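Local coordinates for DUF115 domain-containing protein (Magnetospirillum magneticum AMB-1, PDB 5MU5) that probably transfers a sugar onto flagellin as a Maf-family glycosyltransferase, a modification linked to the formation of bacterial flagella, at residues Y410-P421 against F459-R473. Numbering follows the deposited sequence.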
loop_
_atom_site.group_PDB
_atom_site.type_symbol
_atom_site.label_atom_id
_atom_site.label_comp_id
_atom_site.label_asym_id
_atom_site.label_seq_id
_atom_site.Cartn_x
_atom_site.Cartn_y
_atom_site.Cartn_z
ATOM N N TYR A 410 -23.807 -8.968 -14.146
ATOM C CA TYR A 410 -24.871 -8.855 -13.166
ATOM C C TYR A 410 -24.325 -9.259 -11.817
ATOM O O TYR A 410 -23.767 -10.350 -11.662
ATOM C CB TYR A 410 -26.053 -9.722 -13.552
ATOM C CG TYR A 410 -26.694 -9.261 -14.834
ATOM C CD1 TYR A 410 -26.200 -9.665 -16.060
ATOM C CD2 TYR A 410 -27.776 -8.390 -14.821
ATOM C CE1 TYR A 410 -26.770 -9.222 -17.235
ATOM C CE2 TYR A 410 -28.359 -7.951 -15.994
ATOM C CZ TYR A 410 -27.847 -8.369 -17.193
ATOM O OH TYR A 410 -28.424 -7.945 -18.363
ATOM N N LEU A 411 -24.467 -8.372 -10.844
ATOM C CA LEU A 411 -24.061 -8.686 -9.481
ATOM C C LEU A 411 -25.230 -9.149 -8.613
ATOM O O LEU A 411 -26.269 -8.512 -8.537
ATOM C CB LEU A 411 -23.401 -7.489 -8.820
ATOM C CG LEU A 411 -22.297 -6.767 -9.578
ATOM C CD1 LEU A 411 -21.877 -5.584 -8.717
ATOM C CD2 LEU A 411 -21.112 -7.656 -9.917
ATOM N N PHE A 412 -25.023 -10.263 -7.935
ATOM C CA PHE A 412 -25.977 -10.808 -7.001
ATOM C C PHE A 412 -25.230 -11.096 -5.704
ATOM O O PHE A 412 -24.064 -11.516 -5.724
ATOM C CB PHE A 412 -26.574 -12.102 -7.544
ATOM C CG PHE A 412 -27.331 -11.936 -8.824
ATOM C CD1 PHE A 412 -26.683 -12.052 -10.035
ATOM C CD2 PHE A 412 -28.691 -11.718 -8.811
ATOM C CE1 PHE A 412 -27.386 -11.935 -11.226
ATOM C CE2 PHE A 412 -29.399 -11.581 -9.984
ATOM C CZ PHE A 412 -28.751 -11.697 -11.195
ATOM N N GLY A 413 -25.889 -10.846 -4.582
ATOM C CA GLY A 413 -25.307 -11.106 -3.274
ATOM C C GLY A 413 -24.057 -10.304 -2.982
ATOM O O GLY A 413 -23.219 -10.745 -2.200
ATOM N N VAL A 414 -23.897 -9.176 -3.670
ATOM C CA VAL A 414 -22.780 -8.260 -3.460
ATOM C C VAL A 414 -23.401 -7.090 -2.705
ATOM O O VAL A 414 -23.596 -6.012 -3.261
ATOM C CB VAL A 414 -22.174 -7.765 -4.770
ATOM C CG1 VAL A 414 -20.938 -6.911 -4.496
ATOM C CG2 VAL A 414 -21.774 -8.936 -5.624
ATOM N N ASP A 415 -23.744 -7.350 -1.444
ATOM C CA ASP A 415 -24.456 -6.404 -0.599
ATOM C C ASP A 415 -23.491 -5.375 -0.010
ATOM O O ASP A 415 -23.714 -4.178 -0.129
ATOM C CB ASP A 415 -25.168 -7.139 0.545
ATOM C CG ASP A 415 -26.304 -8.036 0.068
ATOM O OD1 ASP A 415 -26.499 -8.181 -1.155
ATOM O OD2 ASP A 415 -26.999 -8.617 0.935
ATOM N N LEU A 416 -22.441 -5.854 0.647
ATOM C CA LEU A 416 -21.410 -4.991 1.218
ATOM C C LEU A 416 -22.036 -4.017 2.222
ATOM O O LEU A 416 -21.668 -2.831 2.276
ATOM C CB LEU A 416 -20.686 -4.212 0.101
ATOM C CG LEU A 416 -20.184 -5.069 -1.067
ATOM C CD1 LEU A 416 -19.520 -4.215 -2.116
ATOM C CD2 LEU A 416 -19.238 -6.141 -0.559
ATOM N N GLY A 417 -23.022 -4.530 2.953
ATOM C CA GLY A 417 -23.757 -3.785 3.946
ATOM C C GLY A 417 -25.186 -4.283 4.085
ATOM O O GLY A 417 -25.669 -5.021 3.238
ATOM N N SER A 418 -25.854 -3.849 5.148
ATOM C CA SER A 418 -27.218 -4.243 5.444
ATOM C C SER A 418 -28.127 -3.055 5.403
ATOM O O SER A 418 -27.802 -1.993 5.902
ATOM C CB SER A 418 -27.327 -4.847 6.841
ATOM O OG SER A 418 -26.556 -6.016 6.950
ATOM N N ARG A 419 -29.282 -3.289 4.814
ATOM C CA ARG A 419 -30.364 -2.359 4.754
ATOM C C ARG A 419 -30.718 -1.883 6.164
ATOM O O ARG A 419 -30.635 -2.635 7.149
ATOM C CB ARG A 419 -31.543 -3.064 4.069
ATOM C CG ARG A 419 -32.851 -2.305 3.996
ATOM C CD ARG A 419 -32.757 -1.042 3.172
ATOM N NE ARG A 419 -32.577 -1.256 1.732
ATOM C CZ ARG A 419 -32.385 -0.255 0.876
ATOM N NH1 ARG A 419 -32.348 0.992 1.327
ATOM N NH2 ARG A 419 -32.213 -0.475 -0.411
ATOM N N ASN A 420 -31.068 -0.601 6.233
ATOM C CA ASN A 420 -31.469 0.061 7.458
ATOM C C ASN A 420 -32.679 -0.673 8.079
ATOM O O ASN A 420 -33.793 -0.644 7.539
ATOM C CB ASN A 420 -31.782 1.553 7.167
ATOM C CG ASN A 420 -31.997 2.387 8.439
ATOM O OD1 ASN A 420 -31.931 1.873 9.560
ATOM N ND2 ASN A 420 -32.256 3.687 8.262
ATOM N N PRO A 421 -32.451 -1.353 9.209
ATOM C CA PRO A 421 -33.566 -2.088 9.806
ATOM C C PRO A 421 -34.608 -1.175 10.455
ATOM O O PRO A 421 -35.504 -0.690 9.772
ATOM C CB PRO A 421 -32.878 -2.971 10.848
ATOM C CG PRO A 421 -31.597 -2.272 11.193
ATOM C CD PRO A 421 -31.211 -1.429 10.013
ATOM N N PHE A 459 -30.678 0.239 -4.083
ATOM C CA PHE A 459 -32.104 0.504 -4.353
ATOM C C PHE A 459 -32.587 1.692 -3.550
ATOM O O PHE A 459 -33.736 1.735 -3.089
ATOM C CB PHE A 459 -32.974 -0.750 -4.108
ATOM C CG PHE A 459 -32.651 -1.878 -5.049
ATOM C CD1 PHE A 459 -32.685 -1.675 -6.422
ATOM C CD2 PHE A 459 -32.264 -3.113 -4.571
ATOM C CE1 PHE A 459 -32.350 -2.691 -7.298
ATOM C CE2 PHE A 459 -31.944 -4.142 -5.441
ATOM C CZ PHE A 459 -31.985 -3.932 -6.804
ATOM N N GLY A 460 -31.703 2.676 -3.399
ATOM C CA GLY A 460 -32.048 3.904 -2.694
ATOM C C GLY A 460 -32.006 3.719 -1.192
ATOM O O GLY A 460 -31.686 2.654 -0.679
ATOM N N GLY A 461 -32.332 4.772 -0.482
ATOM C CA GLY A 461 -32.256 4.722 0.954
ATOM C C GLY A 461 -30.828 4.558 1.455
ATOM O O GLY A 461 -29.849 4.950 0.804
ATOM N N VAL A 462 -30.730 3.915 2.604
ATOM C CA VAL A 462 -29.503 3.839 3.332
ATOM C C VAL A 462 -29.177 2.406 3.692
ATOM O O VAL A 462 -30.052 1.633 4.080
ATOM C CB VAL A 462 -29.673 4.703 4.610
ATOM C CG1 VAL A 462 -28.710 4.311 5.706
ATOM C CG2 VAL A 462 -29.534 6.174 4.254
ATOM N N VAL A 463 -27.911 2.054 3.565
ATOM C CA VAL A 463 -27.452 0.779 4.079
ATOM C C VAL A 463 -26.260 1.052 4.999
ATOM O O VAL A 463 -25.524 2.013 4.804
ATOM C CB VAL A 463 -27.087 -0.247 2.965
ATOM C CG1 VAL A 463 -28.213 -0.383 1.947
ATOM C CG2 VAL A 463 -25.817 0.133 2.262
ATOM N N TYR A 464 -26.122 0.230 6.030
ATOM C CA TYR A 464 -25.000 0.288 6.929
ATOM C C TYR A 464 -23.857 -0.622 6.453
ATOM O O TYR A 464 -24.041 -1.812 6.172
ATOM C CB TYR A 464 -25.455 -0.101 8.327
ATOM C CG TYR A 464 -26.316 0.955 8.973
ATOM C CD1 TYR A 464 -27.669 1.025 8.726
ATOM C CD2 TYR A 464 -25.762 1.878 9.830
ATOM C CE1 TYR A 464 -28.456 1.995 9.324
ATOM C CE2 TYR A 464 -26.532 2.855 10.432
ATOM C CZ TYR A 464 -27.881 2.898 10.185
ATOM O OH TYR A 464 -28.619 3.858 10.808
ATOM N N SER A 465 -22.673 -0.060 6.397
ATOM C CA SER A 465 -21.542 -0.749 5.861
ATOM C C SER A 465 -20.305 -0.523 6.725
ATOM O O SER A 465 -20.187 0.489 7.391
ATOM C CB SER A 465 -21.326 -0.235 4.444
ATOM O OG SER A 465 -20.296 -0.946 3.800
ATOM N N GLU A 466 -19.388 -1.478 6.696
ATOM C CA GLU A 466 -18.143 -1.423 7.429
ATOM C C GLU A 466 -17.053 -1.005 6.484
ATOM O O GLU A 466 -17.218 -1.039 5.258
ATOM C CB GLU A 466 -17.788 -2.814 7.938
ATOM C CG GLU A 466 -18.847 -3.475 8.805
ATOM C CD GLU A 466 -18.671 -4.985 8.871
ATOM O OE1 GLU A 466 -17.516 -5.464 8.746
ATOM O OE2 GLU A 466 -19.685 -5.706 9.033
ATOM N N THR A 467 -15.906 -0.686 7.056
ATOM C CA THR A 467 -14.770 -0.156 6.308
ATOM C C THR A 467 -14.227 -1.114 5.245
ATOM O O THR A 467 -13.952 -0.692 4.126
ATOM C CB THR A 467 -13.688 0.300 7.305
ATOM O OG1 THR A 467 -14.215 1.403 8.060
ATOM C CG2 THR A 467 -12.394 0.727 6.616
ATOM N N ILE A 468 -14.099 -2.391 5.576
ATOM C CA ILE A 468 -13.607 -3.386 4.610
ATOM C C ILE A 468 -14.541 -3.489 3.397
ATOM O O ILE A 468 -14.094 -3.726 2.253
ATOM C CB ILE A 468 -13.399 -4.792 5.254
ATOM C CG1 ILE A 468 -12.854 -5.833 4.248
ATOM C CG2 ILE A 468 -14.710 -5.359 5.785
ATOM C CD1 ILE A 468 -11.510 -5.522 3.615
ATOM N N MET A 469 -15.833 -3.319 3.657
ATOM C CA MET A 469 -16.831 -3.352 2.609
ATOM C C MET A 469 -16.781 -2.119 1.679
ATOM O O MET A 469 -17.065 -2.217 0.478
ATOM C CB MET A 469 -18.194 -3.560 3.246
ATOM C CG MET A 469 -18.223 -4.885 3.983
ATOM S SD MET A 469 -19.866 -5.446 4.374
ATOM C CE MET A 469 -20.319 -4.576 5.870
ATOM N N LEU A 470 -16.393 -0.968 2.217
ATOM C CA LEU A 470 -16.282 0.231 1.401
ATOM C C LEU A 470 -15.076 0.111 0.466
ATOM O O LEU A 470 -15.149 0.556 -0.677
ATOM C CB LEU A 470 -16.180 1.487 2.266
ATOM C CG LEU A 470 -17.316 1.652 3.298
ATOM C CD1 LEU A 470 -16.948 2.721 4.310
ATOM C CD2 LEU A 470 -18.639 1.978 2.657
ATOM N N TRP A 471 -13.986 -0.492 0.944
ATOM C CA TRP A 471 -12.802 -0.734 0.100
ATOM C C TRP A 471 -13.171 -1.698 -1.003
ATOM O O TRP A 471 -12.805 -1.508 -2.149
ATOM C CB TRP A 471 -11.628 -1.334 0.877
ATOM C CG TRP A 471 -11.120 -0.497 2.027
ATOM C CD1 TRP A 471 -11.244 0.852 2.189
ATOM C CD2 TRP A 471 -10.340 -0.964 3.138
ATOM N NE1 TRP A 471 -10.642 1.239 3.350
ATOM C CE2 TRP A 471 -10.064 0.151 3.948
ATOM C CE3 TRP A 471 -9.850 -2.219 3.521
ATOM C CZ2 TRP A 471 -9.327 0.057 5.138
ATOM C CZ3 TRP A 471 -9.117 -2.320 4.716
ATOM C CH2 TRP A 471 -8.870 -1.184 5.510
ATOM N N THR A 472 -13.927 -2.728 -0.646
ATOM C CA THR A 472 -14.389 -3.686 -1.614
ATOM C C THR A 472 -15.249 -2.981 -2.626
ATOM O O THR A 472 -15.057 -3.165 -3.822
ATOM C CB THR A 472 -15.170 -4.814 -0.936
ATOM O OG1 THR A 472 -14.288 -5.547 -0.089
ATOM C CG2 THR A 472 -15.768 -5.770 -1.979
ATOM N N ARG A 473 -16.203 -2.173 -2.152
ATOM C CA ARG A 473 -17.061 -1.387 -3.041
ATOM C C ARG A 473 -16.279 -0.470 -3.960
ATOM O O ARG A 473 -16.591 -0.355 -5.155
ATOM C CB ARG A 473 -18.015 -0.541 -2.218
ATOM C CG ARG A 473 -18.916 0.374 -3.030
ATOM C CD ARG A 473 -19.484 1.456 -2.128
ATOM N NE ARG A 473 -18.443 2.390 -1.764
ATOM C CZ ARG A 473 -18.584 3.380 -0.892
ATOM N NH1 ARG A 473 -19.752 3.580 -0.286
ATOM N NH2 ARG A 473 -17.544 4.165 -0.629
#
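Arg419 leaves its strand with CG opposite the backbone N (chi1 175°) and then bends at both chi2 and chi3, a fold that brings the guanidinium back over Val463 and up to the turn of 459-461. There Arg419 NH1 donates to Gly460 O at 2.7 Å, the acceptor lying almost in the guanidinium plane, while NH2 adds a weak second bond to the same oxygen. Val463 CG1 sits over the centre of one guanidinium face, and Arg419 NH2 also forms a salt bridge with Asp494, which lies beyond the two segments.

Next to the Arg419 contact, 418-419 runs antiparallel to 462-465 as an edge strand of a small three-stranded sheet. Ser418 and Tyr464 form the hydrogen-bonded pair, Ser418 N to Tyr464 O at 2.9 Å and Tyr464 N to Ser418 O at 2.8 Å; Asn420 N continues the pairing to Val462 O at 3.3 Å. The amide of Asn420, less certainly placed because the residue is poorly ordered, meets the Tyr464 ring at its edge, the two planes 75° apart, with Asn420 OD1 3.5 Å from Tyr464 CE1; the tyrosine hydroxyl bonds to Arg454 on the other neighbouring strand.

Where the strands end, Ser465 OG donates to Leu416 O at 2.8 Å, and Met469 SD packs 3.4 Å from Leu416 C. The Leu416 side chain meets the first turns of helix 467-482 at a slant, CD2 against Thr472 CG2 at 3.8 Å and CD1 beside the backbone of Arg473.

Hydrogen bonds thus dominate at the strands and van der Waals packing at the helix, tying the segment after strand 408-412 of the large mixed sheet to a surface beta-sheet and the helix after it. The Asp494 carboxylate probably offsets the Arg419 charge, while Gly460 O, Val463 CG1 and a bond at NE outside the segments probably limit guanidinium rotation.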